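Local coordinates for uncharacterized protein (Bacillus cereus, PDB 4QVU), which is of unknown function but has a HIT-like fold, binds zinc and may act as a hexose-1-phosphate uridylyltransferase, at residues 154-159 against 169-174; 205-210 against 218-223. One frame throughout, in Å; residues are numbered along the deposited sequence.

How the contacts relate
Contacts 1 and 2 are two successive antiparallel hairpins of one HIT-like sheet, in series along the chain. Their centres lie about 11 Å apart, and strand 169-173 of contact 1 is the immediate neighbour of strand 214-222 of contact 2. F169 O and V219 N, 2.7 Å apart, probably form a backbone hydrogen bond across that seam. On one face I171 CD1 meets V219 CG2 at 3.8 Å; on the other, K218 NZ stands 2.7 Å from N170 OD1, a probable hydrogen bond. The zinc bound by H153, C178 and E181 lies near the I154/I173 end of contact 1, about 6 Å from the side chain of I173, whereas contact 2 lies away from it.

Contact 1 of 2, residues 154-159 against 169-174; sequences IELNIS and FNIIIE
I154, L156, I158, F169, I171 and I173 form the apolar face of this two-stranded antiparallel ladder. L156, with CG anti to its backbone N (chi1 168°), brings CD1 alongside I171 CG1 at 3.8 Å. I154 uses the same anti setting to lay CD1 beside I171 CG2, and the I154 and I173 side chains cross obliquely, CG1 meeting CG2. At the other end I158 CG1 approaches F169 CD1 at 3.9 Å. Backbone bonds pair E155 with I172 and N157 with N170; the straightest runs from I172 N to E155 O (2.8 Å, 169°).

The opposite face is mostly polar, with I172 among E155, N157 and N170. N170 ND2 spends both hydrogens in its own amide plane, on N157 OD1 (2.9 Å) and S159 OG (2.8 Å), while its OD1 accepts from K218 NZ. Turned 58° from that amide, N157 sends ND2 to the anti lone pair of E155 OE2 (2.7 Å) and also to F143 O; E155 OE1 pairs with K150. I172 crosses N157 obliquely, its CD1 3.5 Å from N157 ND2.

Helix 179-195, through L182, Y185 and T189, and helix 241-249, through V244 and L248, cover the apolar face, with strands 145-150 and 214-222 flanking the hairpin.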
loop_
_atom_site.group_PDB
_atom_site.type_symbol
_atom_site.label_atom_id
_atom_site.label_comp_id
_atom_site.label_asym_id
_atom_site.label_seq_id
_atom_site.Cartn_x
_atom_site.Cartn_y
_atom_site.Cartn_z
ATOM N N ILE A 154 7.101 26.714 -10.588
ATOM C CA ILE A 154 6.226 25.542 -10.669
ATOM C C ILE A 154 7.018 24.211 -10.637
ATOM O O ILE A 154 8.217 24.163 -10.934
ATOM C CB ILE A 154 5.378 25.651 -11.980
ATOM C CG1 ILE A 154 4.140 24.719 -11.978
ATOM C CG2 ILE A 154 6.239 25.535 -13.257
ATOM C CD1 ILE A 154 3.077 25.068 -12.948
ATOM N N GLU A 155 6.299 23.134 -10.265
ATOM C CA GLU A 155 6.769 21.755 -10.180
ATOM C C GLU A 155 5.699 20.808 -10.699
ATOM O O GLU A 155 4.545 20.881 -10.271
ATOM C CB GLU A 155 7.156 21.372 -8.729
ATOM C CG GLU A 155 7.609 19.923 -8.603
ATOM C CD GLU A 155 7.827 19.371 -7.208
ATOM O OE1 GLU A 155 8.481 20.048 -6.382
ATOM O OE2 GLU A 155 7.421 18.210 -6.975
ATOM N N LEU A 156 6.110 19.898 -11.595
ATOM C CA LEU A 156 5.301 18.826 -12.144
ATOM C C LEU A 156 5.969 17.510 -11.800
ATOM O O LEU A 156 7.130 17.294 -12.154
ATOM C CB LEU A 156 5.080 18.981 -13.665
ATOM C CG LEU A 156 4.487 17.763 -14.430
ATOM C CD1 LEU A 156 3.093 17.375 -13.943
ATOM C CD2 LEU A 156 4.420 18.042 -15.887
ATOM N N ASN A 157 5.249 16.635 -11.106
ATOM C CA ASN A 157 5.786 15.333 -10.739
ATOM C C ASN A 157 4.725 14.247 -10.940
ATOM O O ASN A 157 3.562 14.558 -11.192
ATOM C CB ASN A 157 6.307 15.334 -9.279
ATOM C CG ASN A 157 5.253 15.415 -8.189
ATOM O OD1 ASN A 157 4.366 14.564 -8.076
ATOM N ND2 ASN A 157 5.387 16.388 -7.296
ATOM N N ILE A 158 5.151 12.974 -10.811
ATOM C CA ILE A 158 4.313 11.772 -10.836
ATOM C C ILE A 158 4.381 11.167 -9.440
ATOM O O ILE A 158 5.486 10.950 -8.934
ATOM C CB ILE A 158 4.726 10.756 -11.947
ATOM C CG1 ILE A 158 5.010 11.458 -13.294
ATOM C CG2 ILE A 158 3.664 9.639 -12.087
ATOM C CD1 ILE A 158 5.718 10.635 -14.304
ATOM N N SER A 159 3.226 10.926 -8.803
ATOM C CA SER A 159 3.161 10.345 -7.458
ATOM C C SER A 159 3.841 8.954 -7.338
ATOM O O SER A 159 3.473 8.025 -8.063
ATOM C CB SER A 159 1.711 10.194 -7.013
ATOM O OG SER A 159 1.170 11.421 -6.567
ATOM N N PHE A 169 -0.606 12.878 -11.558
ATOM C CA PHE A 169 0.295 13.969 -11.918
ATOM C C PHE A 169 0.004 15.163 -11.022
ATOM O O PHE A 169 -1.122 15.657 -11.000
ATOM C CB PHE A 169 0.166 14.344 -13.405
ATOM C CG PHE A 169 0.338 13.203 -14.384
ATOM C CD1 PHE A 169 1.602 12.711 -14.690
ATOM C CD2 PHE A 169 -0.758 12.649 -15.031
ATOM C CE1 PHE A 169 1.760 11.664 -15.600
ATOM C CE2 PHE A 169 -0.595 11.614 -15.956
ATOM C CZ PHE A 169 0.663 11.140 -16.245
ATOM N N ASN A 170 1.008 15.601 -10.255
ATOM C CA ASN A 170 0.879 16.712 -9.315
ATOM C C ASN A 170 1.568 17.933 -9.872
ATOM O O ASN A 170 2.752 17.886 -10.212
ATOM C CB ASN A 170 1.449 16.332 -7.950
ATOM C CG ASN A 170 0.858 15.054 -7.402
ATOM O OD1 ASN A 170 -0.333 14.966 -7.089
ATOM N ND2 ASN A 170 1.668 14.017 -7.337
ATOM N N ILE A 171 0.801 19.017 -10.006
ATOM C CA ILE A 171 1.276 20.306 -10.488
ATOM C C ILE A 171 1.178 21.263 -9.304
ATOM O O ILE A 171 0.072 21.529 -8.826
ATOM C CB ILE A 171 0.496 20.781 -11.736
ATOM C CG1 ILE A 171 0.313 19.649 -12.767
ATOM C CG2 ILE A 171 1.183 21.985 -12.338
ATOM C CD1 ILE A 171 -0.591 19.970 -13.901
ATOM N N ILE A 172 2.333 21.720 -8.784
ATOM C CA ILE A 172 2.390 22.579 -7.590
ATOM C C ILE A 172 2.981 23.954 -7.928
ATOM O O ILE A 172 4.014 24.033 -8.591
ATOM C CB ILE A 172 3.230 21.896 -6.437
ATOM C CG1 ILE A 172 2.866 20.404 -6.197
ATOM C CG2 ILE A 172 3.193 22.689 -5.128
ATOM C CD1 ILE A 172 3.761 19.404 -6.863
ATOM N N ILE A 173 2.332 25.027 -7.432
ATOM C CA ILE A 173 2.800 26.426 -7.481
ATOM C C ILE A 173 2.865 26.910 -6.028
ATOM O O ILE A 173 2.075 26.461 -5.198
ATOM C CB ILE A 173 2.007 27.405 -8.404
ATOM C CG1 ILE A 173 0.505 27.505 -8.023
ATOM C CG2 ILE A 173 2.220 27.054 -9.879
ATOM C CD1 ILE A 173 -0.275 28.638 -8.680
ATOM N N GLU A 174 3.826 27.785 -5.715
ATOM C CA GLU A 174 4.025 28.279 -4.352
ATOM C C GLU A 174 3.454 29.698 -4.196
ATOM O O GLU A 174 3.188 30.121 -3.069
ATOM C CB GLU A 174 5.521 28.245 -4.004
ATOM C CG GLU A 174 5.805 28.057 -2.524
ATOM C CD GLU A 174 7.222 27.604 -2.232
ATOM O OE1 GLU A 174 7.525 26.413 -2.479
ATOM O OE2 GLU A 174 8.024 28.431 -1.740
#

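Contact 2 of 2, residues 205-210 against 218-223; sequences NLFFYY and KVVPRF
Four backbone hydrogen bonds tie N205 to V220 and F207 to K218. V220 N gives the straightest, to N205 O (2.9 Å, 170°), and K218 N bonds to F207 O (2.7 Å). The reverse bond from N205 N reaches V220 O from above the carbonyl plane, whereas F207 N lies in the plane of the K218 carbonyl. Between these pairs, L206 and V219 form a non-hydrogen-bonded pair, and L206 lies alongside V219, with CD2 against both of its methyls.

The N205 amide is used at both ends. R222, its chain folded back at chi2 and chi3, brings NH1 within 2.7 Å of N205 OD1, in the carbonyl plane but with a bent N-H...O angle (143°); guanidinium and amide planes are 41° apart. N205 ND2 goes to K109 O on the adjoining strand, and R222 NH2 to V225 O of the second subunit.

Strands 203-211 and 214-222 make a beta hairpin near the middle of the HIT-like antiparallel sheet, between strands 104-111 and 169-173. L206 and V219 face helix 179-195, while the side of F207, Y209 and V220 meets the second subunit.

On that side V220 CG2 touches the F207 ring at its edge, in plane, 3.8 Å from CE2. K218 CB meets the edge of the Y209 ring, 3.6 Å from CE1, and K218 CD passes the phenol oxygen at 3.7 Å. Y209 OH is satisfied by a hydrogen bond with G231 O of the second subunit. K218, extended through chi2 and bent at chi3 and chi4, carries its ammonium to a hydrogen bond with N142 O and a salt bridge with E168, beside its bond to strand 169-173, a setting likely to stabilise its positive charge.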
loop_
_atom_site.group_PDB
_atom_site.type_symbol
_atom_site.label_atom_id
_atom_site.label_comp_id
_atom_site.label_asym_id
_atom_site.label_seq_id
_atom_site.Cartn_x
_atom_site.Cartn_y
_atom_site.Cartn_z
ATOM N N ASN A 205 -9.548 13.202 -14.326
ATOM C CA ASN A 205 -10.038 14.064 -13.267
ATOM C C ASN A 205 -9.022 15.115 -12.917
ATOM O O ASN A 205 -7.814 14.846 -12.957
ATOM C CB ASN A 205 -10.355 13.267 -12.003
ATOM C CG ASN A 205 -11.583 12.410 -11.998
ATOM O OD1 ASN A 205 -11.498 11.218 -11.770
ATOM N ND2 ASN A 205 -12.754 12.999 -12.078
ATOM N N LEU A 206 -9.505 16.299 -12.526
ATOM C CA LEU A 206 -8.680 17.348 -11.942
ATOM C C LEU A 206 -9.096 17.499 -10.527
ATOM O O LEU A 206 -10.296 17.521 -10.269
ATOM C CB LEU A 206 -8.738 18.715 -12.658
ATOM C CG LEU A 206 -8.415 18.835 -14.141
ATOM C CD1 LEU A 206 -8.456 20.290 -14.534
ATOM C CD2 LEU A 206 -7.046 18.252 -14.486
ATOM N N PHE A 207 -8.140 17.568 -9.605
ATOM C CA PHE A 207 -8.423 17.826 -8.192
ATOM C C PHE A 207 -7.549 18.950 -7.727
ATOM O O PHE A 207 -6.341 18.916 -7.962
ATOM C CB PHE A 207 -8.238 16.594 -7.301
ATOM C CG PHE A 207 -9.064 15.408 -7.707
ATOM C CD1 PHE A 207 -10.434 15.381 -7.471
ATOM C CD2 PHE A 207 -8.475 14.310 -8.321
ATOM C CE1 PHE A 207 -11.202 14.294 -7.865
ATOM C CE2 PHE A 207 -9.242 13.217 -8.698
ATOM C CZ PHE A 207 -10.600 13.217 -8.469
ATOM N N PHE A 208 -8.149 19.959 -7.095
ATOM C CA PHE A 208 -7.392 21.091 -6.598
ATOM C C PHE A 208 -7.332 21.038 -5.093
ATOM O O PHE A 208 -8.275 20.585 -4.441
ATOM C CB PHE A 208 -7.989 22.413 -7.080
ATOM C CG PHE A 208 -7.764 22.687 -8.549
ATOM C CD1 PHE A 208 -8.613 22.145 -9.515
ATOM C CD2 PHE A 208 -6.731 23.521 -8.966
ATOM C CE1 PHE A 208 -8.415 22.416 -10.874
ATOM C CE2 PHE A 208 -6.536 23.795 -10.329
ATOM C CZ PHE A 208 -7.385 23.245 -11.273
ATOM N N TYR A 209 -6.185 21.471 -4.549
ATOM C CA TYR A 209 -5.897 21.505 -3.113
ATOM C C TYR A 209 -5.162 22.786 -2.738
ATOM O O TYR A 209 -4.323 23.271 -3.509
ATOM C CB TYR A 209 -5.038 20.285 -2.678
ATOM C CG TYR A 209 -5.442 18.947 -3.274
ATOM C CD1 TYR A 209 -5.069 18.595 -4.569
ATOM C CD2 TYR A 209 -6.112 17.993 -2.507
ATOM C CE1 TYR A 209 -5.438 17.374 -5.123
ATOM C CE2 TYR A 209 -6.445 16.745 -3.036
ATOM C CZ TYR A 209 -6.124 16.450 -4.352
ATOM O OH TYR A 209 -6.441 15.233 -4.897
ATOM N N TYR A 210 -5.488 23.331 -1.557
ATOM C CA TYR A 210 -4.787 24.458 -0.961
ATOM C C TYR A 210 -4.171 23.890 0.306
ATOM O O TYR A 210 -4.866 23.701 1.307
ATOM C CB TYR A 210 -5.676 25.707 -0.742
ATOM C CG TYR A 210 -4.890 26.874 -0.181
ATOM C CD1 TYR A 210 -4.144 27.705 -1.016
ATOM C CD2 TYR A 210 -4.833 27.109 1.192
ATOM C CE1 TYR A 210 -3.382 28.753 -0.501
ATOM C CE2 TYR A 210 -4.065 28.146 1.718
ATOM C CZ TYR A 210 -3.344 28.966 0.867
ATOM O OH TYR A 210 -2.585 29.987 1.378
ATOM N N LYS A 218 -3.976 17.986 -8.941
ATOM C CA LYS A 218 -3.690 16.590 -9.211
ATOM C C LYS A 218 -4.511 16.175 -10.434
ATOM O O LYS A 218 -5.737 16.287 -10.423
ATOM C CB LYS A 218 -3.964 15.715 -7.988
ATOM C CG LYS A 218 -3.565 14.258 -8.167
ATOM C CD LYS A 218 -3.910 13.406 -6.960
ATOM C CE LYS A 218 -2.959 13.567 -5.801
ATOM N NZ LYS A 218 -1.662 12.886 -6.047
ATOM N N VAL A 219 -3.806 15.789 -11.516
ATOM C CA VAL A 219 -4.365 15.311 -12.788
ATOM C C VAL A 219 -4.321 13.792 -12.719
ATOM O O VAL A 219 -3.233 13.229 -12.566
ATOM C CB VAL A 219 -3.636 15.880 -14.046
ATOM C CG1 VAL A 219 -4.455 15.625 -15.302
ATOM C CG2 VAL A 219 -3.329 17.373 -13.908
ATOM N N VAL A 220 -5.493 13.135 -12.769
ATOM C CA VAL A 220 -5.590 11.685 -12.607
ATOM C C VAL A 220 -6.241 11.025 -13.842
ATOM O O VAL A 220 -7.450 11.184 -14.034
ATOM C CB VAL A 220 -6.397 11.321 -11.310
ATOM C CG1 VAL A 220 -6.388 9.816 -11.040
ATOM C CG2 VAL A 220 -5.890 12.085 -10.086
ATOM N N PRO A 221 -5.493 10.231 -14.660
ATOM C CA PRO A 221 -6.146 9.489 -15.750
ATOM C C PRO A 221 -7.123 8.452 -15.190
ATOM O O PRO A 221 -6.899 7.882 -14.113
ATOM C CB PRO A 221 -4.982 8.817 -16.484
ATOM C CG PRO A 221 -3.744 9.474 -15.967
ATOM C CD PRO A 221 -4.058 9.894 -14.581
ATOM N N ARG A 222 -8.241 8.261 -15.891
ATOM C CA ARG A 222 -9.275 7.327 -15.487
ATOM C C ARG A 222 -9.536 6.391 -16.654
ATOM O O ARG A 222 -9.757 6.826 -17.783
ATOM C CB ARG A 222 -10.538 8.083 -15.031
ATOM C CG ARG A 222 -10.366 9.021 -13.821
ATOM C CD ARG A 222 -10.104 8.343 -12.475
ATOM N NE ARG A 222 -11.160 7.388 -12.118
ATOM C CZ ARG A 222 -12.235 7.671 -11.392
ATOM N NH1 ARG A 222 -12.408 8.885 -10.895
ATOM N NH2 ARG A 222 -13.135 6.735 -11.138
ATOM N N PHE A 223 -9.420 5.103 -16.395
ATOM C CA PHE A 223 -9.547 4.044 -17.408
ATOM C C PHE A 223 -9.991 2.751 -16.755
ATOM O O PHE A 223 -9.739 2.547 -15.564
ATOM C CB PHE A 223 -8.192 3.837 -18.155
ATOM C CG PHE A 223 -6.988 3.696 -17.250
ATOM C CD1 PHE A 223 -6.314 4.819 -16.777
ATOM C CD2 PHE A 223 -6.544 2.440 -16.843
ATOM C CE1 PHE A 223 -5.233 4.692 -15.892
ATOM C CE2 PHE A 223 -5.449 2.312 -15.976
ATOM C CZ PHE A 223 -4.803 3.441 -15.504
#